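Side-chain contacts in adenosine kinase (Sinorhizobium meliloti, PDB 3UBO), which probably catalyses phosphate transfer from a nucleotide to adenosine as a pfkB-family kinase, with adenosine and ADP bound together in this structure: residues N65-V70 with G75-F80; Y6-I11 with G289-R294; G279-A284 with P316-S321; G69-G74 with Q99-Q104. All coordinates share one frame; numbering follows the deposited sequence.

Interaction 1 of 4, residues N65-V70 with G75-F80. With ADN (adenosine), chain C.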
loop_
_atom_site.group_PDB
_atom_site.type_symbol
_atom_site.label_atom_id
_atom_site.label_comp_id
_atom_site.label_asym_id
_atom_site.label_seq_id
_atom_site.Cartn_x
_atom_site.Cartn_y
_atom_site.Cartn_z
ATOM N N ASN A 65 5.166 11.101 -9.264
ATOM C CA ASN A 65 5.233 11.322 -7.856
ATOM C C ASN A 65 5.361 12.832 -7.679
ATOM O O ASN A 65 4.643 13.457 -6.881
ATOM C CB ASN A 65 6.444 10.570 -7.248
ATOM C CG ASN A 65 6.223 9.050 -7.112
ATOM O OD1 ASN A 65 5.062 8.544 -7.073
ATOM N ND2 ASN A 65 7.354 8.319 -7.016
ATOM N N THR A 66 6.266 13.411 -8.463
ATOM C CA THR A 66 6.568 14.817 -8.368
ATOM C C THR A 66 5.265 15.597 -8.633
ATOM O O THR A 66 5.054 16.627 -8.061
ATOM C CB THR A 66 7.641 15.195 -9.363
ATOM O OG1 THR A 66 8.894 14.558 -9.035
ATOM C CG2 THR A 66 7.803 16.629 -9.342
ATOM N N ALA A 67 4.354 15.088 -9.458
ATOM C CA ALA A 67 3.041 15.772 -9.669
ATOM C C ALA A 67 1.979 15.576 -8.584
ATOM O O ALA A 67 1.223 16.522 -8.282
ATOM C CB ALA A 67 2.414 15.441 -11.080
ATOM N N ALA A 68 1.870 14.344 -8.036
ATOM C CA ALA A 68 1.122 14.138 -6.770
ATOM C C ALA A 68 1.741 15.050 -5.688
ATOM O O ALA A 68 1.002 15.592 -4.902
ATOM C CB ALA A 68 1.074 12.664 -6.291
ATOM N N GLY A 69 3.058 15.274 -5.734
ATOM C CA GLY A 69 3.740 16.204 -4.821
ATOM C C GLY A 69 3.250 17.656 -4.807
ATOM O O GLY A 69 2.767 18.162 -3.770
ATOM N N VAL A 70 3.397 18.306 -5.966
ATOM C CA VAL A 70 2.861 19.626 -6.231
ATOM C C VAL A 70 1.376 19.761 -5.839
ATOM O O VAL A 70 1.051 20.549 -4.953
ATOM C CB VAL A 70 3.079 20.067 -7.696
ATOM C CG1 VAL A 70 2.354 21.338 -7.896
ATOM C CG2 VAL A 70 4.566 20.211 -8.014
ATOM N N GLY A 75 -0.265 23.359 -4.985
ATOM C CA GLY A 75 -0.219 23.709 -6.407
ATOM C C GLY A 75 -1.215 23.031 -7.362
ATOM O O GLY A 75 -2.007 22.155 -6.958
ATOM N N ARG A 76 -1.199 23.474 -8.626
ATOM C CA ARG A 76 -2.016 22.857 -9.676
ATOM C C ARG A 76 -1.118 22.122 -10.690
ATOM O O ARG A 76 -0.142 22.682 -11.253
ATOM C CB ARG A 76 -2.909 23.879 -10.441
ATOM C CG ARG A 76 -3.742 24.897 -9.584
ATOM C CD ARG A 76 -3.956 26.255 -10.365
ATOM N NE ARG A 76 -2.694 27.022 -10.550
ATOM C CZ ARG A 76 -2.472 27.883 -11.542
ATOM N NH1 ARG A 76 -3.426 28.076 -12.465
ATOM N NH2 ARG A 76 -1.299 28.513 -11.633
ATOM N N ALA A 77 -1.456 20.858 -10.912
ATOM C CA ALA A 77 -0.561 19.949 -11.636
ATOM C C ALA A 77 -1.303 19.063 -12.672
ATOM O O ALA A 77 -2.516 18.845 -12.582
ATOM C CB ALA A 77 0.214 19.068 -10.602
ATOM N N ALA A 78 -0.533 18.515 -13.596
ATOM C CA ALA A 78 -1.076 17.663 -14.667
ATOM C C ALA A 78 0.003 16.682 -15.114
ATOM O O ALA A 78 1.247 16.955 -14.970
ATOM C CB ALA A 78 -1.583 18.490 -15.872
ATOM N N TYR A 79 -0.467 15.540 -15.638
ATOM C CA TYR A 79 0.458 14.416 -15.846
ATOM C C TYR A 79 0.109 13.682 -17.111
ATOM O O TYR A 79 -1.078 13.519 -17.452
ATOM C CB TYR A 79 0.565 13.448 -14.587
ATOM C CG TYR A 79 1.420 12.172 -14.854
ATOM C CD1 TYR A 79 2.816 12.238 -14.871
ATOM C CD2 TYR A 79 0.818 10.927 -15.119
ATOM C CE1 TYR A 79 3.575 11.161 -15.128
ATOM C CE2 TYR A 79 1.590 9.814 -15.353
ATOM C CZ TYR A 79 2.965 9.956 -15.370
ATOM O OH TYR A 79 3.749 8.876 -15.654
ATOM N N PHE A 80 1.153 13.292 -17.829
ATOM C CA PHE A 80 0.952 12.438 -18.988
ATOM C C PHE A 80 1.746 11.154 -18.752
ATOM O O PHE A 80 2.988 11.241 -18.503
ATOM C CB PHE A 80 1.506 13.055 -20.304
ATOM C CG PHE A 80 0.960 14.420 -20.671
ATOM C CD1 PHE A 80 -0.306 14.846 -20.237
ATOM C CD2 PHE A 80 1.724 15.277 -21.511
ATOM C CE1 PHE A 80 -0.814 16.091 -20.673
ATOM C CE2 PHE A 80 1.257 16.516 -21.901
ATOM C CZ PHE A 80 -0.018 16.924 -21.521
HETATM O "O5'" ADN C . 12.538 7.564 -7.455
HETATM C "C5'" ADN C . 11.251 7.116 -6.886
HETATM C "C4'" ADN C . 10.311 6.392 -7.910
HETATM O "O4'" ADN C . 11.003 5.886 -9.058
HETATM C "C3'" ADN C . 9.229 5.233 -7.594
HETATM O "O3'" ADN C . 7.989 5.439 -6.960
HETATM C "C2'" ADN C . 9.103 4.505 -8.974
HETATM O "O2'" ADN C . 7.760 4.307 -9.466
HETATM C "C1'" ADN C . 9.988 5.333 -9.818
HETATM N N9 ADN C . 10.632 4.523 -10.896
HETATM C C8 ADN C . 11.422 3.338 -10.850
HETATM N N7 ADN C . 11.922 3.044 -12.146
HETATM C C5 ADN C . 11.444 4.063 -12.989
HETATM C C6 ADN C . 11.586 4.297 -14.385
HETATM N N6 ADN C . 12.373 3.434 -15.224
HETATM N N1 ADN C . 10.947 5.464 -14.942
HETATM C C2 ADN C . 10.192 6.348 -14.105
HETATM N N3 ADN C . 10.025 6.152 -12.712
HETATM C C4 ADN C . 10.647 4.991 -12.195
#
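Ala67 and Ala77 set their methyl groups against each other, CB to CB at 4.3 Å, and this small pair lets the helix lie low on the strand. A turn later Val70 carries CG1 anti to its backbone N (chi1 173°), which brings that branch over the chain at Gly75 (CG1 to Gly75 CA 3.8 Å) and alongside Ala77 CB at 4.1 Å. Helix 62-73 runs antiparallel to strand 77-80, at 163° and 7.8 Å between the short axes: the helix-then-strand unit of the layered alpha/beta core of the ribokinase-like fold. Along the strand the side chains alternate, Ala77 and Tyr79 directed at the helix and Ala78 at Val148 behind the sheet. Tyr79 meets Ala67 through CB alone, while its ring continues to Thr10. Asn65 leaves the helix on the side away from the strand; ND2 donates to O3' of adenosine (2.9 Å, 156°) and also to Asp280, while OD1 accepts from NE of Arg317, and these three bonds together set which way round the amide sits.

Interaction 2 of 4, residues Y6-I11 with G289-R294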
loop_
_atom_site.group_PDB
_atom_site.type_symbol
_atom_site.label_atom_id
_atom_site.label_comp_id
_atom_site.label_asym_id
_atom_site.label_seq_id
_atom_site.Cartn_x
_atom_site.Cartn_y
_atom_site.Cartn_z
ATOM N N TYR A 6 -1.957 25.501 -15.077
ATOM C CA TYR A 6 -1.164 24.588 -14.274
ATOM C C TYR A 6 0.157 25.256 -13.948
ATOM O O TYR A 6 0.783 25.919 -14.806
ATOM C CB TYR A 6 -0.963 23.167 -14.930
ATOM C CG TYR A 6 -2.273 22.498 -15.359
ATOM C CD1 TYR A 6 -3.172 21.951 -14.417
ATOM C CD2 TYR A 6 -2.660 22.487 -16.715
ATOM C CE1 TYR A 6 -4.419 21.380 -14.828
ATOM C CE2 TYR A 6 -3.880 21.951 -17.128
ATOM C CZ TYR A 6 -4.763 21.390 -16.196
ATOM O OH TYR A 6 -5.958 20.836 -16.661
ATOM N N ASP A 7 0.568 25.054 -12.691
ATOM C CA ASP A 7 1.922 25.378 -12.239
ATOM C C ASP A 7 2.844 24.344 -12.770
ATOM O O ASP A 7 3.812 24.676 -13.420
ATOM C CB ASP A 7 1.959 25.489 -10.704
ATOM C CG ASP A 7 0.892 26.426 -10.214
ATOM O OD1 ASP A 7 1.069 27.613 -10.581
ATOM O OD2 ASP A 7 -0.144 25.992 -9.614
ATOM N N VAL A 8 2.537 23.073 -12.519
ATOM C CA VAL A 8 3.392 22.015 -13.084
ATOM C C VAL A 8 2.742 20.868 -13.835
ATOM O O VAL A 8 1.745 20.214 -13.365
ATOM C CB VAL A 8 4.314 21.341 -12.070
ATOM C CG1 VAL A 8 5.495 20.736 -12.835
ATOM C CG2 VAL A 8 4.766 22.348 -10.964
ATOM N N LEU A 9 3.361 20.625 -14.989
ATOM C CA LEU A 9 3.085 19.443 -15.789
ATOM C C LEU A 9 4.272 18.437 -15.758
ATOM O O LEU A 9 5.461 18.780 -16.023
ATOM C CB LEU A 9 2.729 19.842 -17.204
ATOM C CG LEU A 9 2.618 18.787 -18.320
ATOM C CD1 LEU A 9 1.366 17.909 -18.144
ATOM C CD2 LEU A 9 2.600 19.455 -19.693
ATOM N N THR A 10 3.944 17.195 -15.414
ATOM C CA THR A 10 4.986 16.168 -15.493
ATOM C C THR A 10 4.685 15.075 -16.519
ATOM O O THR A 10 3.514 14.697 -16.739
ATOM C CB THR A 10 5.424 15.574 -14.105
ATOM O OG1 THR A 10 4.478 14.570 -13.687
ATOM C CG2 THR A 10 5.514 16.687 -13.058
ATOM N N ILE A 11 5.776 14.641 -17.154
ATOM C CA ILE A 11 5.775 13.569 -18.130
ATOM C C ILE A 11 6.838 12.547 -17.741
ATOM O O ILE A 11 8.019 12.895 -17.502
ATOM C CB ILE A 11 6.010 14.075 -19.594
ATOM C CG1 ILE A 11 4.945 15.090 -20.000
ATOM C CG2 ILE A 11 5.987 12.900 -20.620
ATOM C CD1 ILE A 11 4.833 15.251 -21.516
ATOM N N GLY A 289 7.259 25.942 -4.917
ATOM C CA GLY A 289 7.812 27.225 -4.532
ATOM C C GLY A 289 8.031 28.089 -5.769
ATOM O O GLY A 289 7.426 29.153 -5.953
ATOM N N TYR A 290 8.904 27.592 -6.624
ATOM C CA TYR A 290 9.245 28.232 -7.881
ATOM C C TYR A 290 8.097 28.770 -8.804
ATOM O O TYR A 290 8.296 29.726 -9.546
ATOM C CB TYR A 290 10.112 27.265 -8.643
ATOM C CG TYR A 290 10.767 27.880 -9.814
ATOM C CD1 TYR A 290 12.022 28.495 -9.681
ATOM C CD2 TYR A 290 10.138 27.862 -11.080
ATOM C CE1 TYR A 290 12.664 29.063 -10.794
ATOM C CE2 TYR A 290 10.746 28.434 -12.183
ATOM C CZ TYR A 290 12.007 29.037 -12.051
ATOM O OH TYR A 290 12.612 29.609 -13.150
ATOM N N THR A 291 6.923 28.153 -8.767
ATOM C CA THR A 291 5.812 28.600 -9.620
ATOM C C THR A 291 4.784 29.424 -8.839
ATOM O O THR A 291 3.716 29.791 -9.366
ATOM C CB THR A 291 5.115 27.445 -10.451
ATOM O OG1 THR A 291 4.269 26.631 -9.614
ATOM C CG2 THR A 291 6.150 26.605 -11.222
ATOM N N SER A 292 5.107 29.735 -7.593
ATOM C CA SER A 292 4.393 30.816 -6.958
ATOM C C SER A 292 5.409 31.893 -6.525
ATOM O O SER A 292 5.339 32.433 -5.432
ATOM C CB SER A 292 3.514 30.298 -5.827
ATOM O OG SER A 292 4.268 29.447 -5.000
ATOM N N GLY A 293 6.359 32.169 -7.427
ATOM C CA GLY A 293 7.505 33.023 -7.185
ATOM C C GLY A 293 8.007 33.056 -5.753
ATOM O O GLY A 293 7.383 33.676 -4.871
ATOM N N ARG A 294 9.152 32.404 -5.523
ATOM C CA ARG A 294 9.778 32.328 -4.208
ATOM C C ARG A 294 11.302 32.205 -4.338
ATOM O O ARG A 294 11.825 31.854 -5.373
ATOM C CB ARG A 294 9.214 31.163 -3.405
ATOM C CG ARG A 294 7.787 31.343 -2.931
ATOM C CD ARG A 294 7.396 30.204 -2.062
ATOM N NE ARG A 294 5.992 29.906 -2.233
ATOM C CZ ARG A 294 5.068 29.999 -1.268
ATOM N NH1 ARG A 294 5.415 30.373 -0.016
ATOM N NH2 ARG A 294 3.786 29.689 -1.563
#
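The backbones of Asp7 and Thr291 approach to 5.7 Å between CA atoms, where the 6-11 segment turns a corner at Asp7 and 289-294 has just left its helix at Thr291. Each CB is directed at the opposite segment, and the two side chains cross obliquely. Thr291 has OG1 between its backbone N and carbonyl carbon (chi1 75°), from where it bonds back to the carbonyl of Leu287 in the last helical turn. The same torsion puts CG2 beside the chain, 3.7 Å from Asp7 O and, loosely, 4.5 Å from Val8 CG2. The carboxylate of Asp7 finds its main partner elsewhere, in a salt bridge from OD1 to Arg76. Lys153 donates to the carbonyl of Thr291 and makes a long, weak ion pair with Asp7, so that this buried acid probably feels two positive charges. The C-terminal end of helix 278-290 is set against the corner at Asp7 and Val8 of inner strand 6-11, as helices cover the parallel sheet of a ribokinase-like alpha/beta fold.

Interaction 3 of 4, residues G279-A284 with P316-S321. With ADN (adenosine), chain C; ADP (adenosine-5'-diphosphate), chain D.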
loop_
_atom_site.group_PDB
_atom_site.type_symbol
_atom_site.label_atom_id
_atom_site.label_comp_id
_atom_site.label_asym_id
_atom_site.label_seq_id
_atom_site.Cartn_x
_atom_site.Cartn_y
_atom_site.Cartn_z
ATOM N N GLY A 279 13.956 12.328 -4.048
ATOM C CA GLY A 279 14.265 13.264 -5.097
ATOM C C GLY A 279 13.030 13.726 -5.816
ATOM O O GLY A 279 12.981 14.815 -6.314
ATOM N N ASP A 280 12.029 12.881 -5.872
ATOM C CA ASP A 280 10.827 13.208 -6.589
ATOM C C ASP A 280 10.049 14.234 -5.830
ATOM O O ASP A 280 9.386 15.054 -6.401
ATOM C CB ASP A 280 9.934 11.990 -6.775
ATOM C CG ASP A 280 10.598 10.892 -7.505
ATOM O OD1 ASP A 280 11.637 11.135 -8.115
ATOM O OD2 ASP A 280 10.083 9.777 -7.456
ATOM N N LEU A 281 10.101 14.169 -4.521
ATOM C CA LEU A 281 9.305 15.077 -3.741
ATOM C C LEU A 281 10.099 16.286 -3.338
ATOM O O LEU A 281 9.561 17.266 -2.893
ATOM C CB LEU A 281 8.708 14.360 -2.553
ATOM C CG LEU A 281 7.279 14.012 -2.892
ATOM C CD1 LEU A 281 7.075 12.569 -3.098
ATOM C CD2 LEU A 281 6.341 14.551 -1.902
ATOM N N TYR A 282 11.399 16.210 -3.522
ATOM C CA TYR A 282 12.210 17.372 -3.360
ATOM C C TYR A 282 11.905 18.374 -4.467
ATOM O O TYR A 282 11.772 19.563 -4.246
ATOM C CB TYR A 282 13.658 16.998 -3.425
ATOM C CG TYR A 282 14.530 18.203 -3.356
ATOM C CD1 TYR A 282 14.873 18.894 -4.487
ATOM C CD2 TYR A 282 14.985 18.667 -2.151
ATOM C CE1 TYR A 282 15.660 19.983 -4.411
ATOM C CE2 TYR A 282 15.760 19.745 -2.073
ATOM C CZ TYR A 282 16.098 20.404 -3.196
ATOM O OH TYR A 282 16.888 21.502 -3.087
ATOM N N ALA A 283 11.786 17.861 -5.668
ATOM C CA ALA A 283 11.498 18.661 -6.805
ATOM C C ALA A 283 10.070 19.114 -6.780
ATOM O O ALA A 283 9.750 20.131 -7.320
ATOM C CB ALA A 283 11.754 17.869 -8.024
ATOM N N ALA A 284 9.199 18.341 -6.176
ATOM C CA ALA A 284 7.811 18.716 -6.152
ATOM C C ALA A 284 7.649 19.946 -5.312
ATOM O O ALA A 284 6.922 20.843 -5.658
ATOM C CB ALA A 284 6.987 17.626 -5.595
ATOM N N PRO A 316 6.210 6.066 -1.996
ATOM C CA PRO A 316 6.793 7.285 -2.574
ATOM C C PRO A 316 5.814 8.511 -2.586
ATOM O O PRO A 316 6.303 9.586 -2.945
ATOM C CB PRO A 316 7.044 6.851 -3.997
ATOM C CG PRO A 316 5.686 6.126 -4.345
ATOM C CD PRO A 316 5.336 5.394 -2.988
ATOM N N ARG A 317 4.538 8.376 -2.182
ATOM C CA ARG A 317 3.588 9.499 -2.266
ATOM C C ARG A 317 2.832 9.797 -0.969
ATOM O O ARG A 317 2.251 8.905 -0.354
ATOM C CB ARG A 317 2.516 9.273 -3.400
ATOM C CG ARG A 317 2.997 9.400 -4.846
ATOM C CD ARG A 317 1.831 9.169 -5.809
ATOM N NE ARG A 317 2.263 8.912 -7.193
ATOM C CZ ARG A 317 1.410 8.650 -8.187
ATOM N NH1 ARG A 317 0.096 8.640 -7.903
ATOM N NH2 ARG A 317 1.850 8.401 -9.463
ATOM N N PRO A 318 2.775 11.075 -0.572
ATOM C CA PRO A 318 1.961 11.539 0.582
ATOM C C PRO A 318 0.538 11.129 0.354
ATOM O O PRO A 318 0.076 11.385 -0.701
ATOM C CB PRO A 318 2.014 13.066 0.452
ATOM C CG PRO A 318 2.461 13.280 -1.066
ATOM C CD PRO A 318 3.448 12.185 -1.273
ATOM N N LEU A 319 -0.152 10.513 1.274
ATOM C CA LEU A 319 -1.511 10.043 0.996
ATOM C C LEU A 319 -2.574 11.018 1.519
ATOM O O LEU A 319 -3.805 10.724 1.529
ATOM C CB LEU A 319 -1.715 8.661 1.630
ATOM C CG LEU A 319 -0.595 7.667 1.279
ATOM C CD1 LEU A 319 -0.717 6.356 2.142
ATOM C CD2 LEU A 319 -0.515 7.370 -0.268
ATOM N N VAL A 320 -2.079 12.167 1.982
ATOM C CA VAL A 320 -2.922 13.273 2.432
ATOM C C VAL A 320 -2.162 14.557 2.070
ATOM O O VAL A 320 -0.889 14.556 2.023
ATOM C CB VAL A 320 -3.226 13.215 3.955
ATOM C CG1 VAL A 320 -4.064 11.948 4.316
ATOM C CG2 VAL A 320 -1.927 13.308 4.736
ATOM N N SER A 321 -2.940 15.613 1.773
ATOM C CA SER A 321 -2.412 16.953 1.504
ATOM C C SER A 321 -1.197 17.370 2.430
ATOM O O SER A 321 -1.379 17.584 3.654
ATOM C CB SER A 321 -3.563 17.943 1.692
ATOM O OG SER A 321 -3.057 19.254 1.897
HETATM O "O5'" ADN C . 12.538 7.564 -7.455
HETATM C "C5'" ADN C . 11.251 7.116 -6.886
HETATM C "C4'" ADN C . 10.311 6.392 -7.910
HETATM O "O4'" ADN C . 11.003 5.886 -9.058
HETATM C "C3'" ADN C . 9.229 5.233 -7.594
HETATM O "O3'" ADN C . 7.989 5.439 -6.960
HETATM C "C2'" ADN C . 9.103 4.505 -8.974
HETATM O "O2'" ADN C . 7.760 4.307 -9.466
HETATM C "C1'" ADN C . 9.988 5.333 -9.818
HETATM N N9 ADN C . 10.632 4.523 -10.896
HETATM C C8 ADN C . 11.422 3.338 -10.850
HETATM N N7 ADN C . 11.922 3.044 -12.146
HETATM C C5 ADN C . 11.444 4.063 -12.989
HETATM C C6 ADN C . 11.586 4.297 -14.385
HETATM N N6 ADN C . 12.373 3.434 -15.224
HETATM N N1 ADN C . 10.947 5.464 -14.942
HETATM C C2 ADN C . 10.192 6.348 -14.105
HETATM N N3 ADN C . 10.025 6.152 -12.712
HETATM C C4 ADN C . 10.647 4.991 -12.195
HETATM P PB ADP D . 17.835 10.610 -4.337
HETATM O O1B ADP D . 18.707 9.313 -4.898
HETATM O O2B ADP D . 17.286 11.703 -5.485
HETATM O O3B ADP D . 16.666 10.155 -3.540
HETATM P PA ADP D . 19.290 12.265 -2.165
HETATM O O1A ADP D . 20.441 11.417 -1.346
HETATM O O2A ADP D . 19.851 13.537 -2.623
HETATM O O3A ADP D . 19.129 11.163 -3.434
HETATM O "O5'" ADP D . 17.895 12.631 -1.303
HETATM C "C5'" ADP D . 16.879 13.424 -1.907
HETATM C "C4'" ADP D . 16.212 14.413 -0.895
HETATM O "O4'" ADP D . 15.352 13.835 0.198
HETATM C "C3'" ADP D . 17.189 15.372 -0.029
HETATM O "O3'" ADP D . 17.882 16.433 -0.660
HETATM C "C2'" ADP D . 16.478 15.583 1.302
HETATM O "O2'" ADP D . 15.618 16.713 1.510
HETATM C "C1'" ADP D . 15.895 14.209 1.476
HETATM N N9 ADP D . 16.837 13.214 2.076
HETATM C C8 ADP D . 17.555 12.220 1.451
HETATM N N7 ADP D . 18.341 11.489 2.437
HETATM C C5 ADP D . 18.099 12.088 3.706
HETATM C C6 ADP D . 18.586 11.772 5.064
HETATM N N6 ADP D . 19.485 10.621 5.273
HETATM N N1 ADP D . 18.149 12.510 6.119
HETATM C C2 ADP D . 17.234 13.563 5.939
HETATM N N3 ADP D . 16.759 13.899 4.618
HETATM C C4 ADP D . 17.183 13.144 3.528
#
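Leu281 reaches from helix 278-290 to the loop 316-321. Its CB is directed at the loop without touching it, and CG then splits into two methyl groups that do the work. CD1 faces the carbonyl oxygen of Pro316 nearly end on and is 4.1 Å from Pro318 CD; CD2 meets that same CD at 3.8 Å, so the leucine methyls meet the CD side of the proline. One residue earlier, Asp280 closes the GAGD sequence familiar from pfkB kinases and is turned to the adenosine, with OD2 3.3 Å from its O5'. OD1 is bonded to Ser62 and OD2 to Asn65, which also bind the nucleoside, and this fixes the carboxylate's rotation. Replacing Asp280 with an alanine removes both carboxylate oxygens, which would probably leave the Ser62 hydroxyl and one bond of Asn65 ND2 without an acceptor and O5' without its acidic neighbour. From the loop, Pro316 CB lies 3.4 Å from O3' of adenosine, whereas Gly279 borders the ADP phosphate, its CA 3.4 Å from O2B. Helix 62-73 lies alongside, with Thr66 bonded to the carbonyl of Asp280 and touching Ala284, and Val310 of helix 296-311 packs on Leu281.

Interaction 4 of 4, residues G69-G74 with Q99-Q104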
loop_
_atom_site.group_PDB
_atom_site.type_symbol
_atom_site.label_atom_id
_atom_site.label_comp_id
_atom_site.label_asym_id
_atom_site.label_seq_id
_atom_site.Cartn_x
_atom_site.Cartn_y
_atom_site.Cartn_z
ATOM N N GLY A 69 3.058 15.274 -5.734
ATOM C CA GLY A 69 3.740 16.204 -4.821
ATOM C C GLY A 69 3.250 17.656 -4.807
ATOM O O GLY A 69 2.767 18.162 -3.770
ATOM N N VAL A 70 3.397 18.306 -5.966
ATOM C CA VAL A 70 2.861 19.626 -6.231
ATOM C C VAL A 70 1.376 19.761 -5.839
ATOM O O VAL A 70 1.051 20.549 -4.953
ATOM C CB VAL A 70 3.079 20.067 -7.696
ATOM C CG1 VAL A 70 2.354 21.338 -7.896
ATOM C CG2 VAL A 70 4.566 20.211 -8.014
ATOM N N ALA A 71 0.475 19.028 -6.496
ATOM C CA ALA A 71 -0.917 18.972 -5.987
ATOM C C ALA A 71 -1.044 18.914 -4.435
ATOM O O ALA A 71 -1.825 19.635 -3.857
ATOM C CB ALA A 71 -1.716 17.844 -6.636
ATOM N N SER A 72 -0.288 18.050 -3.768
ATOM C CA SER A 72 -0.335 17.950 -2.300
ATOM C C SER A 72 0.131 19.243 -1.628
ATOM O O SER A 72 -0.551 19.727 -0.742
ATOM C CB SER A 72 0.428 16.707 -1.768
ATOM O OG SER A 72 -0.461 15.769 -1.162
ATOM N N LEU A 73 1.287 19.774 -2.036
ATOM C CA LEU A 73 1.767 21.053 -1.546
ATOM C C LEU A 73 0.795 22.239 -1.689
ATOM O O LEU A 73 0.952 23.269 -1.040
ATOM C CB LEU A 73 3.099 21.387 -2.155
ATOM C CG LEU A 73 4.161 20.442 -1.676
ATOM C CD1 LEU A 73 5.490 20.728 -2.327
ATOM C CD2 LEU A 73 4.296 20.639 -0.147
ATOM N N GLY A 74 -0.248 22.070 -2.475
ATOM C CA GLY A 74 -1.184 23.145 -2.724
ATOM C C GLY A 74 -1.321 23.562 -4.173
ATOM O O GLY A 74 -2.394 24.021 -4.550
ATOM N N GLN A 99 -5.222 12.795 -6.244
ATOM C CA GLN A 99 -4.334 13.909 -5.812
ATOM C C GLN A 99 -4.927 15.274 -6.209
ATOM O O GLN A 99 -4.649 16.249 -5.563
ATOM C CB GLN A 99 -2.910 13.809 -6.382
ATOM C CG GLN A 99 -2.051 12.666 -5.800
ATOM C CD GLN A 99 -1.626 12.844 -4.302
ATOM O OE1 GLN A 99 -1.367 13.966 -3.865
ATOM N NE2 GLN A 99 -1.539 11.744 -3.544
ATOM N N GLY A 100 -5.780 15.310 -7.265
ATOM C CA GLY A 100 -6.297 16.530 -7.875
ATOM C C GLY A 100 -5.486 16.897 -9.123
ATOM O O GLY A 100 -5.661 17.963 -9.694
ATOM N N VAL A 101 -4.599 15.997 -9.553
ATOM C CA VAL A 101 -3.876 16.192 -10.792
ATOM C C VAL A 101 -4.769 15.879 -11.987
ATOM O O VAL A 101 -5.730 15.098 -11.885
ATOM C CB VAL A 101 -2.575 15.375 -10.860
ATOM C CG1 VAL A 101 -2.047 15.381 -12.257
ATOM C CG2 VAL A 101 -1.566 15.938 -9.930
ATOM N N HIS A 102 -4.466 16.554 -13.103
ATOM C CA HIS A 102 -5.180 16.405 -14.385
ATOM C C HIS A 102 -4.448 15.301 -15.111
ATOM O O HIS A 102 -3.216 15.392 -15.391
ATOM C CB HIS A 102 -5.232 17.728 -15.228
ATOM C CG HIS A 102 -5.726 17.537 -16.648
ATOM N ND1 HIS A 102 -7.062 17.643 -17.004
ATOM C CD2 HIS A 102 -5.055 17.230 -17.799
ATOM C CE1 HIS A 102 -7.192 17.393 -18.301
ATOM N NE2 HIS A 102 -5.989 17.148 -18.807
ATOM N N PHE A 103 -5.218 14.244 -15.357
ATOM C CA PHE A 103 -4.716 13.036 -16.023
ATOM C C PHE A 103 -5.755 12.474 -16.988
ATOM O O PHE A 103 -6.779 11.937 -16.543
ATOM C CB PHE A 103 -4.407 11.953 -15.005
ATOM C CG PHE A 103 -3.779 10.751 -15.627
ATOM C CD1 PHE A 103 -2.535 10.867 -16.256
ATOM C CD2 PHE A 103 -4.417 9.501 -15.592
ATOM C CE1 PHE A 103 -1.929 9.758 -16.810
ATOM C CE2 PHE A 103 -3.814 8.413 -16.158
ATOM C CZ PHE A 103 -2.568 8.534 -16.763
ATOM N N GLN A 104 -5.485 12.596 -18.291
ATOM C CA GLN A 104 -6.487 12.349 -19.329
ATOM C C GLN A 104 -5.892 11.441 -20.393
ATOM O O GLN A 104 -6.635 10.792 -21.123
ATOM C CB GLN A 104 -6.995 13.671 -19.910
ATOM C CG GLN A 104 -7.989 14.339 -18.990
ATOM C CD GLN A 104 -9.159 13.392 -18.626
ATOM O OE1 GLN A 104 -9.698 12.719 -19.532
ATOM N NE2 GLN A 104 -9.548 13.316 -17.324
#
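Ala71 fills the close part of this contact with a single methyl group. Its CB rests 3.5 Å from the carbonyl oxygen of Gln99 and 4.2 Å from Gln99 CB, then meets Val101 CG2 at 3.8 Å. With CG1 of Val101 anti to the backbone N (chi1 167°), CG2 is the branch that faces Ala71, and the buried valine also packs on Ala77 and Tyr79 of the neighbouring strand. Small and branched apolar groups therefore bring the last turns of helix 62-73 up against the chain that leads from helix 87-98 into edge strand 102-103. The other side is looser. Gln99 bends at chi2 (-69°), which turns its amide back toward Ser72, but OG of Ser72 and OE1 of Gln99 stand 3.4 Å apart and the bond is weak and not settled, since the same hydroxyl proton can also reach the carbonyl of Val320. NE2 is bonded to the carbonyl of Pro318, and the residue also packs on Pro54 of the second subunit. On the solvent side both helices finish in a Schellman motif, at Gly74 and at Gly100, and the positive phi of each of these exposed residues suits glycine. The close fit thus rests on the Ala71 methyl against a carbonyl and a valine branch, with no firm hydrogen bond between the segments, and the Gln99 amide has its clear partner, Pro318 O, outside the contact.

Overall arrangement
Three of the four contacts are buried, and interaction 4, reaching solvent and the second subunit, is only partly so. Helix 62-73 serves two of them: interaction 1 meets strand 77-80, and interaction 4 the chain that leads into its neighbour, 102-103; helix 278-290 serves interactions 2 and 3, one at its C-terminal end and the other beside the ligands. Interactions 1 and 2 join through neighbouring strands 77-80 and 6-11 and the Arg76 to Asp7 salt bridge. Chemistry follows place: methyl groups dominate against the sheet in 1, charge enters at the corner of the inner strand in 2, polar groups face adenosine in 1 and 3, and a weak amide contact marks 4.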